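Local coordinates for protein MccF (Escherichia coli, PDB 4IIY) that probably acts as a serine-type carboxypeptidase-like hydrolase of the S66 family and provides self-immunity to the antibiotic microcin C7, at residues P54-V57 with R62-R65; D146-L151 with T162-A167; M285-R290 with T320-G325. The protein carries 1 engineered substitution. All blocks are in the same frame, centred on the assembly; numbering follows the deposited sequence.

In the fold
From the N terminus the contacts come in series: none nests in or crosses another. Interaction 1 closes a four-residue link where helix 55-58 gives way to helix 60-72, just beyond strand 45-49 of the six-stranded sheet. Interaction 2 closes over ten residues, most of them helical, within the beta-alpha-beta unit 140-164 of the same sheet, next to the bound ligand. Interaction 3 spans 29 residues, including strand 297-301, and joins the ends of helices 276-288 and 315-323 in the C-terminal part. Centres of interactions 1 and 2 lie about 18 Å apart and those of 2 and 3 about 25 Å; interactions 1 and 3, about 39 Å apart, sit on opposite sides of the chain's centre.

Interaction 1 (P54-V57 with R62-R65); sequences PATV and RFFR
The helix-to-helix corner that follows strand 45-49 of the mixed six-stranded sheet is closed by Thr-56 packing on Phe-63. Thr-56 belongs to the short helix 55-58 and Phe-63 to the first turn of helix 60-72, and their CA atoms are 5.8 Å apart. The start of the short helix is defined by Pro-54 at the N-cap position, whose O accepts the Val-57 N at 3.0 Å. No hydrogen bond crosses between 54-57 and 62-65; the 129 Å² buried there comes almost wholly from the threonine and the phenylalanine.

The two side chains run side by side in the same direction, and the touching group is a methyl. Thr-56 CG2 stands over one face of the Phe-63 ring, 3.7 Å from its centroid and only 8° off the ring normal, which meets the geometry of a CH-pi contact. With CG anti to the backbone N (chi1 168°), the phenylalanine ring is carried alongside Thr-56. On the threonine, chi1 of 63° directs OG1 away from the ring, where the backbone N of Gly-84 binds it, and leaves the methyl turned to the aromatic surface. A buried hydroxyl is thereby satisfied without disturbing the apolar contact.

The corner is enclosed by its surroundings: the Phe-63 ring meets that of Phe-48 with the planes steeply inclined, and Leu-168 and Ile-169 of helix 168-172 also touch it. Across the corner itself, Thr-56 CB reaches Phe-63 CE2 at 3.8 Å, while Thr-56 O approaches Phe-63 CD2 at 3.7 Å.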
ATOM      1  N   PRO B  54      -7.746  13.092  13.030  1.00  7.82           N
ATOM      2  CA  PRO B  54      -8.148  14.267  13.815  1.00  7.98           C
ATOM      3  C   PRO B  54      -7.544  14.286  15.222  1.00  7.61           C
ATOM      4  O   PRO B  54      -8.279  14.371  16.219  1.00  8.68           O
ATOM      5  CB  PRO B  54      -9.665  14.106  13.898  1.00  9.64           C
ATOM      6  CG  PRO B  54      -9.855  12.621  13.956  1.00  9.97           C
ATOM      7  CD  PRO B  54      -8.819  12.078  12.980  1.00  8.34           C
ATOM      8  N   ALA B  55      -6.221  14.243  15.317  1.00  7.68           N
ATOM      9  CA  ALA B  55      -5.578  14.070  16.611  1.00  7.50           C
ATOM     10  C   ALA B  55      -5.626  15.294  17.519  1.00  7.47           C
ATOM     11  O   ALA B  55      -5.344  15.165  18.707  1.00  7.54           O
ATOM     12  CB  ALA B  55      -4.136  13.538  16.458  1.00  8.58           C
ATOM     13  N   THR B  56      -5.978  16.469  17.007  1.00  7.51           N
ATOM     14  CA  THR B  56      -6.204  17.591  17.917  1.00  7.76           C
ATOM     15  C   THR B  56      -7.373  17.299  18.854  1.00  9.37           C
ATOM     16  O   THR B  56      -7.472  17.910  19.923  1.00 10.14           O
ATOM     17  CB  THR B  56      -6.426  18.939  17.202  1.00  7.47           C
ATOM     18  OG1 THR B  56      -7.616  18.896  16.401  1.00  8.44           O
ATOM     19  CG2 THR B  56      -5.213  19.317  16.350  1.00  8.71           C
ATOM     20  N   VAL B  57      -8.242  16.371  18.457  1.00  8.09           N
ATOM     21  CA  VAL B  57      -9.320  15.875  19.311  1.00  9.31           C
ATOM     22  C   VAL B  57      -8.936  14.561  19.998  1.00  8.92           C
ATOM     23  O   VAL B  57      -9.067  14.421  21.219  1.00 10.22           O
ATOM     24  CB  VAL B  57     -10.636  15.678  18.512  1.00  8.99           C
ATOM     25  CG1 VAL B  57     -11.718  15.031  19.380  1.00 12.65           C
ATOM     26  CG2 VAL B  57     -11.123  17.009  17.947  1.00 11.52           C
ATOM     27  N   ARG B  62      -1.751  15.505  24.382  1.00  7.15           N
ATOM     28  CA  ARG B  62      -0.452  15.581  23.730  1.00  7.15           C
ATOM     29  C   ARG B  62      -0.377  16.814  22.823  1.00  6.77           C
ATOM     30  O   ARG B  62       0.661  17.482  22.742  1.00  7.65           O
ATOM     31  CB  ARG B  62      -0.168  14.303  22.935  1.00  7.48           C
ATOM     32  CG  ARG B  62       1.271  14.228  22.420  1.00  6.85           C
ATOM     33  CD  ARG B  62       1.561  12.903  21.780  1.00  7.09           C
ATOM     34  NE  ARG B  62       2.946  12.702  21.353  1.00  7.67           N
ATOM     35  CZ  ARG B  62       3.815  11.885  21.945  1.00  6.65           C
ATOM     36  NH1 ARG B  62       3.506  11.239  23.068  1.00  7.98           N
ATOM     37  NH2 ARG B  62       5.012  11.710  21.407  1.00  7.53           N
ATOM     38  N   PHE B  63      -1.476  17.106  22.134  1.00  7.29           N
ATOM     39  CA  PHE B  63      -1.584  18.311  21.307  1.00  7.17           C
ATOM     40  C   PHE B  63      -1.310  19.567  22.145  1.00  7.96           C
ATOM     41  O   PHE B  63      -0.487  20.409  21.781  1.00  8.29           O
ATOM     42  CB  PHE B  63      -2.976  18.338  20.656  1.00  8.48           C
ATOM     43  CG  PHE B  63      -3.355  19.650  20.005  1.00  8.05           C
ATOM     44  CD1 PHE B  63      -2.539  20.264  19.069  1.00  8.50           C
ATOM     45  CD2 PHE B  63      -4.580  20.243  20.304  1.00  9.56           C
ATOM     46  CE1 PHE B  63      -2.917  21.463  18.472  1.00  8.69           C
ATOM     47  CE2 PHE B  63      -4.963  21.438  19.699  1.00 10.69           C
ATOM     48  CZ  PHE B  63      -4.127  22.043  18.788  1.00  9.39           C
ATOM     49  N   PHE B  64      -1.980  19.692  23.289  1.00  7.74           N
ATOM     50  CA  PHE B  64      -1.767  20.853  24.156  1.00  8.51           C
ATOM     51  C   PHE B  64      -0.325  20.934  24.666  1.00  7.60           C
ATOM     52  O   PHE B  64       0.239  22.021  24.774  1.00  8.25           O
ATOM     53  CB  PHE B  64      -2.741  20.848  25.340  1.00  9.72           C
ATOM     54  CG  PHE B  64      -4.132  21.332  24.999  1.00 13.82           C
ATOM     55  CD1 PHE B  64      -4.459  21.743  23.716  1.00 17.67           C
ATOM     56  CD2 PHE B  64      -5.112  21.380  25.979  1.00 19.68           C
ATOM     57  CE1 PHE B  64      -5.743  22.191  23.419  1.00 15.98           C
ATOM     58  CE2 PHE B  64      -6.391  21.825  25.687  1.00 24.79           C
ATOM     59  CZ  PHE B  64      -6.702  22.232  24.408  1.00 19.97           C
ATOM     60  N   ARG B  65       0.278  19.791  24.981  1.00  8.03           N
ATOM     61  CA  ARG B  65       1.677  19.796  25.401  1.00  7.51           C
ATOM     62  C   ARG B  65       2.598  20.291  24.270  1.00  7.95           C
ATOM     63  O   ARG B  65       3.530  21.054  24.513  1.00  8.52           O
ATOM     64  CB  ARG B  65       2.106  18.414  25.911  1.00  9.43           C
ATOM     65  CG  ARG B  65       3.551  18.351  26.393  1.00 10.46           C
ATOM     66  CD  ARG B  65       3.851  17.059  27.155  1.00 11.29           C
ATOM     67  NE  ARG B  65       3.462  15.872  26.400  1.00 13.88           N
ATOM     68  CZ  ARG B  65       2.446  15.069  26.714  1.00 12.69           C
ATOM     69  NH1 ARG B  65       1.686  15.312  27.786  1.00 16.81           N
ATOM     70  NH2 ARG B  65       2.184  14.025  25.939  1.00 12.02           N
TER

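Interaction 2 (D146-L151 with T162-A167); sequences DTTALL and TFYGPA. With 1EI (5'-O-(L-alpha-glutamylsulfamoyl)inosine), chain K.
Thr-162 OG1, on strand 162-164, donates a hydrogen bond to Leu-151 O, 3.2 Å away. The C=O...OG1 angle of 103°, with the donor well above the carbonyl plane, marks an oblique approach. The bond joins helix 148-158 to the strand it leads into, within a beta-alpha-beta crossover. At Phe-163 the backbone does the touching: its O lies 3.5 Å from Leu-151 CD1. The same methyl reaches Tyr-164 CD1 at 3.8 Å, the leucine and tyrosine side chains nearly perpendicular.

The Tyr-164 ring, its CG anti to the backbone N (chi1 -150°), comes up to Thr-148, whose OG1 meets the ring edge in plane, 3.2 Å from CE1. That hydroxyl is bonded to Ala-145 O and Asn-245 N, whereas Tyr-164 OH is bonded to Glu-270 OE2 and Ala-145 N. Ala-145 is an engineered residue at the predicted nucleophile position, and Glu-270 is a predicted charge-relay residue. One residue on, Asp-146 N donates to the ligand's acyl O at 3.0 Å and 154°, an arrangement consistent with an oxyanion-hole role; Tyr-164 and Thr-148 would then help position the backbone behind that amide.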
ATOM      1  N   ASP B 146       2.213   9.817   6.900  1.00  6.34           N
ATOM      2  CA  ASP B 146       1.246  10.012   5.815  1.00  6.64           C
ATOM      3  C   ASP B 146       1.420  11.330   5.068  1.00  6.93           C
ATOM      4  O   ASP B 146       1.075  11.445   3.875  1.00  7.27           O
ATOM      5  CB  ASP B 146      -0.184   9.939   6.349  1.00  7.52           C
ATOM      6  CG  ASP B 146      -1.202  10.123   5.255  1.00  7.35           C
ATOM      7  OD1 ASP B 146      -1.346   9.201   4.434  1.00  7.57           O
ATOM      8  OD2 ASP B 146      -1.824  11.207   5.192  1.00  8.13           O
ATOM      9  N   THR B 147       1.918  12.344   5.765  1.00  6.33           N
ATOM     10  CA  THR B 147       2.078  13.657   5.146  1.00  7.05           C
ATOM     11  C   THR B 147       3.114  13.658   4.014  1.00  6.46           C
ATOM     12  O   THR B 147       3.187  14.607   3.229  1.00  6.71           O
ATOM     13  CB  THR B 147       2.390  14.707   6.216  1.00  7.80           C
ATOM     14  OG1 THR B 147       1.579  14.436   7.367  1.00  8.51           O
ATOM     15  CG2 THR B 147       2.070  16.106   5.707  1.00 10.89           C
ATOM     16  N   THR B 148       3.894  12.583   3.911  1.00  5.99           N
ATOM     17  CA  THR B 148       4.720  12.346   2.737  1.00  6.31           C
ATOM     18  C   THR B 148       3.982  12.622   1.429  1.00  5.23           C
ATOM     19  O   THR B 148       4.560  13.146   0.481  1.00  6.79           O
ATOM     20  CB  THR B 148       5.192  10.876   2.711  1.00  5.92           C
ATOM     21  OG1 THR B 148       6.036  10.612   3.836  1.00  6.81           O
ATOM     22  CG2 THR B 148       5.967  10.551   1.434  1.00  8.36           C
ATOM     23  N   ALA B 149       2.709  12.250   1.351  1.00  6.49           N
ATOM     24  CA  ALA B 149       1.984  12.463   0.098  1.00  6.38           C
ATOM     25  C   ALA B 149       1.994  13.942  -0.300  1.00  7.11           C
ATOM     26  O   ALA B 149       2.153  14.277  -1.480  1.00  7.17           O
ATOM     27  CB  ALA B 149       0.560  11.936   0.198  1.00  7.65           C
ATOM     28  N   LEU B 150       1.830  14.825   0.680  1.00  6.53           N
ATOM     29  CA  LEU B 150       1.876  16.267   0.440  1.00  7.94           C
ATOM     30  C   LEU B 150       3.289  16.779   0.197  1.00  7.72           C
ATOM     31  O   LEU B 150       3.510  17.597  -0.694  1.00  8.49           O
ATOM     32  CB  LEU B 150       1.268  17.045   1.603  1.00  8.49           C
ATOM     33  CG  LEU B 150      -0.144  16.659   2.015  1.00  8.38           C
ATOM     34  CD1 LEU B 150      -0.653  17.664   3.031  1.00  9.65           C
ATOM     35  CD2 LEU B 150      -1.080  16.592   0.804  1.00 10.27           C
ATOM     36  N   LEU B 151       4.256  16.314   0.983  1.00  7.45           N
ATOM     37  CA  LEU B 151       5.632  16.779   0.824  1.00  7.74           C
ATOM     38  C   LEU B 151       6.149  16.431  -0.562  1.00  9.44           C
ATOM     39  O   LEU B 151       6.736  17.275  -1.254  1.00  9.31           O
ATOM     40  CB  LEU B 151       6.537  16.149   1.879  1.00  9.60           C
ATOM     41  CG  LEU B 151       6.180  16.427   3.342  1.00  9.35           C
ATOM     42  CD1 LEU B 151       7.039  15.585   4.266  1.00 11.75           C
ATOM     43  CD2 LEU B 151       6.318  17.908   3.690  1.00 10.26           C
ATOM     44  N   THR B 162      10.681  20.888   0.471  1.00  9.29           N
ATOM     45  CA  THR B 162       9.905  20.639   1.685  1.00  8.68           C
ATOM     46  C   THR B 162      10.715  19.747   2.636  1.00  9.15           C
ATOM     47  O   THR B 162      11.805  19.286   2.284  1.00 10.56           O
ATOM     48  CB  THR B 162       8.556  19.964   1.361  1.00  9.51           C
ATOM     49  OG1 THR B 162       8.779  18.649   0.832  1.00  9.23           O
ATOM     50  CG2 THR B 162       7.764  20.796   0.369  1.00 10.02           C
ATOM     51  N   PHE B 163      10.192  19.522   3.843  1.00  7.74           N
ATOM     52  CA  PHE B 163      10.977  18.924   4.922  1.00  7.42           C
ATOM     53  C   PHE B 163      10.327  17.712   5.561  1.00  6.98           C
ATOM     54  O   PHE B 163       9.165  17.767   5.971  1.00  7.65           O
ATOM     55  CB  PHE B 163      11.259  19.981   5.994  1.00  7.49           C
ATOM     56  CG  PHE B 163      12.101  21.116   5.494  1.00  7.44           C
ATOM     57  CD1 PHE B 163      13.467  21.121   5.696  1.00  8.13           C
ATOM     58  CD2 PHE B 163      11.531  22.143   4.758  1.00  8.69           C
ATOM     59  CE1 PHE B 163      14.250  22.160   5.189  1.00  7.49           C
ATOM     60  CE2 PHE B 163      12.308  23.176   4.246  1.00  9.33           C
ATOM     61  CZ  PHE B 163      13.667  23.182   4.466  1.00  8.59           C
ATOM     62  N   TYR B 164      11.094  16.623   5.638  1.00  6.56           N
ATOM     63  CA  TYR B 164      10.702  15.453   6.408  1.00  6.11           C
ATOM     64  C   TYR B 164      11.140  15.731   7.833  1.00  5.63           C
ATOM     65  O   TYR B 164      12.338  15.802   8.108  1.00  8.49           O
ATOM     66  CB  TYR B 164      11.378  14.176   5.885  1.00  7.32           C
ATOM     67  CG  TYR B 164      10.514  12.958   6.133  1.00  6.16           C
ATOM     68  CD1 TYR B 164       9.373  12.752   5.366  1.00  7.24           C
ATOM     69  CD2 TYR B 164      10.795  12.047   7.151  1.00  6.34           C
ATOM     70  CE1 TYR B 164       8.553  11.683   5.575  1.00  6.71           C
ATOM     71  CE2 TYR B 164       9.969  10.947   7.374  1.00  6.93           C
ATOM     72  CZ  TYR B 164       8.844  10.781   6.573  1.00  6.71           C
ATOM     73  OH  TYR B 164       7.960   9.731   6.753  1.00  7.06           O
ATOM     74  N   GLY B 165      10.195  15.916   8.741  1.00  6.21           N
ATOM     75  CA  GLY B 165      10.544  16.334  10.080  1.00  7.93           C
ATOM     76  C   GLY B 165       9.328  16.410  10.969  1.00  6.82           C
ATOM     77  O   GLY B 165       8.266  15.882  10.629  1.00  6.85           O
ATOM     78  N   PRO B 166       9.477  17.069  12.126  1.00  6.97           N
ATOM     79  CA  PRO B 166       8.445  17.058  13.165  1.00  7.37           C
ATOM     80  C   PRO B 166       7.037  17.434  12.730  1.00  7.22           C
ATOM     81  O   PRO B 166       6.828  18.383  11.966  1.00  9.51           O
ATOM     82  CB  PRO B 166       8.948  18.111  14.159  1.00 11.49           C
ATOM     83  CG  PRO B 166      10.423  18.059  14.037  1.00  9.13           C
ATOM     84  CD  PRO B 166      10.743  17.638  12.622  1.00  7.82           C
ATOM     85  N   ALA B 167       6.082  16.675  13.259  1.00  6.59           N
ATOM     86  CA  ALA B 167       4.672  17.040  13.295  1.00  8.03           C
ATOM     87  C   ALA B 167       4.341  17.432  14.732  1.00  7.17           C
ATOM     88  O   ALA B 167       4.884  16.872  15.691  1.00  7.69           O
ATOM     89  CB  ALA B 167       3.800  15.881  12.823  1.00  7.61           C
TER
HETATM   90  O6  1EI K 401      -2.444   5.819  20.729  0.61 21.67           O
HETATM   91  C6  1EI K 401      -1.229   5.910  20.447  0.97 14.41           C
HETATM   92  N1  1EI K 401      -0.279   5.428  21.272  0.80 17.38           N
HETATM   93  C2  1EI K 401       1.031   5.522  20.984  0.82 16.17           C
HETATM   94  N3  1EI K 401       1.498   6.101  19.865  0.86 14.71           N
HETATM   95  C5  1EI K 401      -0.798   6.559  19.195  1.00 15.41           C
HETATM   96  C4  1EI K 401       0.642   6.622  18.960  1.00 14.27           C
HETATM   97  N7  1EI K 401      -1.390   7.157  18.142  0.90 16.92           N
HETATM   98  C8  1EI K 401      -0.412   7.566  17.299  0.88 17.65           C
HETATM   99  N9  1EI K 401       0.792   7.241  17.795  0.81 13.46           N
HETATM  100  C1' 1EI K 401       2.097   7.507  17.166  0.93 12.67           C
HETATM  101  O4' 1EI K 401       2.079   8.696  16.389  0.83 13.49           O
HETATM  102  C2' 1EI K 401       2.398   6.384  16.196  0.95 19.21           C
HETATM  103  O2' 1EI K 401       3.128   5.350  16.856  0.83 20.59           O
HETATM  104  C3' 1EI K 401       3.221   7.064  15.125  0.73 19.72           C
HETATM  105  O3' 1EI K 401       4.599   6.756  15.316  0.59 15.04           O
HETATM  106  C4' 1EI K 401       3.030   8.555  15.337  0.94 17.18           C
HETATM  107  C5' 1EI K 401       2.549   9.253  14.071  0.93 14.79           C
HETATM  108  O5' 1EI K 401       1.267   8.757  13.672  0.89 12.04           O
HETATM  109  SBF 1EI K 401       0.786   9.043  12.244  0.79 10.74           S
HETATM  110  OAE 1EI K 401      -0.657   9.145  12.255  0.69 11.88           O
HETATM  111  OAF 1EI K 401       1.415  10.275  11.844  0.98 11.32           O
HETATM  112  NAQ 1EI K 401       1.291   7.868  11.372  0.98 13.46           N
HETATM  113  C   1EI K 401       1.215   7.768  10.028  0.69 10.93           C
HETATM  114  O   1EI K 401       0.751   8.587   9.243  0.98 10.43           O
HETATM  115  CA  1EI K 401       1.805   6.523   9.429  0.70 14.51           C
HETATM  116  N   1EI K 401       2.235   5.604  10.468  0.72 18.14           N
HETATM  117  CB  1EI K 401       0.795   5.873   8.490  0.78 20.14           C
HETATM  118  CG  1EI K 401       1.485   5.273   7.268  0.82 22.64           C
HETATM  119  CD  1EI K 401       2.082   3.925   7.604  1.00 18.99           C
HETATM  120  OE1 1EI K 401       2.274   3.629   8.801  0.48 23.66           O
HETATM  121  OE2 1EI K 401       2.358   3.159   6.664  0.75 20.05           O

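Interaction 3 (M285-R290 with T320-G325); sequences MLKLNR and TEVLDG
Lys-287 NZ donates to Val-322 O at 3.0 Å, approaching nearly along the C=O axis (167°), and two waters widen its reach. The first accepts from NZ and donates to Leu-323 O at 2.9 Å. The second accepts from NZ and leads to Asp-324 OD2, though that last link is so short that its length is doubtful. Directly, NZ and Asp-324 OD2 are 4.5 Å apart, beyond a salt bridge; the carboxylate's OD1 pairs instead with Lys-95 of the second subunit. Since the Val-322 and Leu-323 carbonyls lie at the C-terminal end of helix 315-323, the ammonium sits at the negative end of its dipole, which probably steadies the charge.

Helix 276-288 ends in a Schellman motif with Arg-290, at positive phi, as its C-prime residue: Arg-290 N binds Lys-287 O at 3.0 Å, and Val-291 N binds Leu-286 O. Asn-289 ND2 adds a nearly straight bond to Met-285 O (3.0 Å, 171°), reached by Asn-289 N from the opposite face.

Lys-287 is extended until a bend at chi4 (71°) turns NZ onto the carbonyl. Its aliphatic stem and Val-322 run antiparallel alongside each other, Lys-287 CB meeting Val-322 CG1 at 3.8 Å and CD following at 3.9 Å. An alanine here, lacking the stem beyond CB, would probably open a gap beside the valine and leave Val-322 O and both waters without their donor. Phe-292 touches both Lys-287 and Leu-323.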
ATOM      1  N   MET B 285       8.283  -3.862  -4.469  1.00  6.95           N
ATOM      2  CA  MET B 285       7.669  -2.829  -5.303  1.00  7.62           C
ATOM      3  C   MET B 285       8.736  -1.914  -5.903  1.00  6.25           C
ATOM      4  O   MET B 285       8.745  -1.644  -7.105  1.00  7.04           O
ATOM      5  CB  MET B 285       6.655  -2.024  -4.488  1.00  8.36           C
ATOM      6  CG  MET B 285       5.841  -0.993  -5.286  1.00  8.43           C
ATOM      7  SD  MET B 285       6.688   0.580  -5.612  1.00  9.24           S
ATOM      8  CE  MET B 285       6.793   1.228  -3.948  1.00 12.43           C
ATOM      9  N   LEU B 286       9.651  -1.448  -5.063  1.00  6.20           N
ATOM     10  CA  LEU B 286      10.741  -0.592  -5.539  1.00  7.37           C
ATOM     11  C   LEU B 286      11.592  -1.312  -6.588  1.00  6.74           C
ATOM     12  O   LEU B 286      11.955  -0.737  -7.615  1.00  7.69           O
ATOM     13  CB  LEU B 286      11.620  -0.131  -4.375  1.00  8.58           C
ATOM     14  CG  LEU B 286      10.943   0.764  -3.337  1.00  7.00           C
ATOM     15  CD1 LEU B 286      11.856   0.926  -2.122  1.00  8.74           C
ATOM     16  CD2 LEU B 286      10.578   2.105  -3.959  1.00  9.79           C
ATOM     17  N   LYS B 287      11.915  -2.569  -6.316  1.00  6.48           N
ATOM     18  CA  LYS B 287      12.706  -3.347  -7.254  1.00  7.31           C
ATOM     19  C   LYS B 287      12.014  -3.439  -8.612  1.00  7.35           C
ATOM     20  O   LYS B 287      12.641  -3.211  -9.656  1.00  8.11           O
ATOM     21  CB  LYS B 287      12.980  -4.745  -6.699  1.00  8.85           C
ATOM     22  CG  LYS B 287      13.868  -5.615  -7.610  1.00 11.64           C
ATOM     23  CD  LYS B 287      13.838  -7.075  -7.179  1.00 14.72           C
ATOM     24  CE  LYS B 287      14.658  -7.966  -8.112  1.00 16.04           C
ATOM     25  NZ  LYS B 287      16.116  -7.739  -7.957  1.00 18.36           N
ATOM     26  N   LEU B 288      10.722  -3.770  -8.606  1.00  7.07           N
ATOM     27  CA  LEU B 288       9.984  -3.937  -9.860  1.00  6.98           C
ATOM     28  C   LEU B 288       9.974  -2.639 -10.650  1.00  7.46           C
ATOM     29  O   LEU B 288       9.929  -2.640 -11.884  1.00  8.63           O
ATOM     30  CB  LEU B 288       8.545  -4.387  -9.611  1.00  7.32           C
ATOM     31  CG  LEU B 288       8.353  -5.704  -8.861  1.00  7.84           C
ATOM     32  CD1 LEU B 288       6.875  -6.037  -8.760  1.00  9.01           C
ATOM     33  CD2 LEU B 288       9.121  -6.851  -9.511  1.00 10.37           C
ATOM     34  N   ASN B 289      10.009  -1.525  -9.928  1.00  7.23           N
ATOM     35  CA  ASN B 289       9.986  -0.206 -10.540  1.00  7.89           C
ATOM     36  C   ASN B 289      11.356   0.313 -10.990  1.00  8.07           C
ATOM     37  O   ASN B 289      11.484   1.463 -11.404  1.00  9.86           O
ATOM     38  CB  ASN B 289       9.311   0.781  -9.596  1.00  7.77           C
ATOM     39  CG  ASN B 289       7.810   0.780  -9.761  1.00  8.30           C
ATOM     40  OD1 ASN B 289       7.270   1.541 -10.570  1.00  9.08           O
ATOM     41  ND2 ASN B 289       7.130  -0.101  -9.050  1.00  8.89           N
ATOM     42  N   ARG B 290      12.357  -0.554 -10.936  1.00  7.64           N
ATOM     43  CA  ARG B 290      13.722  -0.251 -11.387  1.00  8.08           C
ATOM     44  C   ARG B 290      14.419   0.801 -10.539  1.00  8.97           C
ATOM     45  O   ARG B 290      15.445   1.365 -10.949  1.00  9.62           O
ATOM     46  CB  ARG B 290      13.755   0.143 -12.874  1.00 11.66           C
ATOM     47  CG  ARG B 290      13.141  -0.902 -13.800  1.00 13.81           C
ATOM     48  CD  ARG B 290      13.246  -0.459 -15.253  1.00 22.73           C
ATOM     49  NE  ARG B 290      12.687  -1.441 -16.177  1.00 35.64           N
ATOM     50  CZ  ARG B 290      13.380  -2.437 -16.722  1.00 42.58           C
ATOM     51  NH1 ARG B 290      14.665  -2.589 -16.432  1.00 46.01           N
ATOM     52  NH2 ARG B 290      12.787  -3.282 -17.556  1.00 42.54           N
ATOM     53  N   THR B 320      18.456  -6.841   1.369  1.00  8.73           N
ATOM     54  CA  THR B 320      19.564  -7.556   0.739  0.74  9.39           C
ATOM     55  C   THR B 320      19.057  -8.710  -0.134  1.00  9.18           C
ATOM     56  O   THR B 320      19.535  -8.921  -1.250  1.00  9.25           O
ATOM     57  CB  THR B 320      20.579  -8.036   1.801  0.74  9.74           C
ATOM     58  OG1 THR B 320      21.164  -6.889   2.430  0.74  9.85           O
ATOM     59  CG2 THR B 320      21.684  -8.879   1.173  0.74  9.33           C
ATOM     60  N   GLU B 321      18.078  -9.463   0.358  1.00  8.07           N
ATOM     61  CA  GLU B 321      17.527 -10.529  -0.479  1.00  9.29           C
ATOM     62  C   GLU B 321      16.883  -9.945  -1.736  1.00  8.77           C
ATOM     63  O   GLU B 321      17.110 -10.425  -2.848  1.00  8.89           O
ATOM     64  CB  GLU B 321      16.498 -11.385   0.262  1.00  9.47           C
ATOM     65  CG  GLU B 321      16.059 -12.574  -0.585  1.00  9.43           C
ATOM     66  CD  GLU B 321      14.874 -13.369  -0.027  1.00  9.45           C
ATOM     67  OE1 GLU B 321      14.291 -12.981   1.006  1.00 10.95           O
ATOM     68  OE2 GLU B 321      14.516 -14.389  -0.657  1.00  9.52           O
ATOM     69  N   VAL B 322      16.064  -8.912  -1.561  1.00  8.48           N
ATOM     70  CA  VAL B 322      15.372  -8.302  -2.692  1.00  8.57           C
ATOM     71  C   VAL B 322      16.358  -7.757  -3.731  1.00  7.85           C
ATOM     72  O   VAL B 322      16.124  -7.853  -4.937  1.00  9.64           O
ATOM     73  CB  VAL B 322      14.399  -7.214  -2.204  1.00  7.41           C
ATOM     74  CG1 VAL B 322      13.851  -6.389  -3.372  1.00  9.12           C
ATOM     75  CG2 VAL B 322      13.265  -7.847  -1.398  1.00  8.72           C
ATOM     76  N   LEU B 323      17.457  -7.178  -3.267  1.00  8.45           N
ATOM     77  CA  LEU B 323      18.450  -6.601  -4.174  1.00  9.50           C
ATOM     78  C   LEU B 323      19.092  -7.620  -5.120  1.00  9.36           C
ATOM     79  O   LEU B 323      19.578  -7.253  -6.190  1.00 10.36           O
ATOM     80  CB  LEU B 323      19.523  -5.845  -3.389  1.00  9.37           C
ATOM     81  CG  LEU B 323      19.102  -4.471  -2.875  1.00  9.36           C
ATOM     82  CD1 LEU B 323      20.161  -3.919  -1.951  1.00 11.53           C
ATOM     83  CD2 LEU B 323      18.830  -3.500  -4.018  1.00 12.21           C
ATOM     84  N   ASP B 324      19.104  -8.889  -4.723  1.00 10.43           N
ATOM     85  CA  ASP B 324      19.569  -9.959  -5.607  1.00 11.55           C
ATOM     86  C   ASP B 324      20.950  -9.669  -6.190  1.00 12.94           C
ATOM     87  O   ASP B 324      21.169  -9.805  -7.395  1.00 14.26           O
ATOM     88  CB  ASP B 324      18.554 -10.202  -6.735  1.00 13.94           C
ATOM     89  CG  ASP B 324      18.853 -11.468  -7.537  1.00 15.14           C
ATOM     90  OD1 ASP B 324      19.480 -12.392  -6.979  1.00 21.43           O
ATOM     91  OD2 ASP B 324      18.464 -11.529  -8.724  1.00 19.24           O
ATOM     92  N   GLY B 325      21.874  -9.257  -5.329  1.00 11.77           N
ATOM     93  CA  GLY B 325      23.257  -9.059  -5.731  1.00 13.05           C
ATOM     94  C   GLY B 325      23.598  -7.649  -6.174  1.00 13.48           C
ATOM     95  O   GLY B 325      24.770  -7.322  -6.369  1.00 15.21           O
TER
HETATM   96  O   HOH W   1      17.863  -5.280  -7.428  1.00 17.99           O
HETATM   97  O   HOH W   2      17.324  -9.569  -9.861  1.00 23.26           O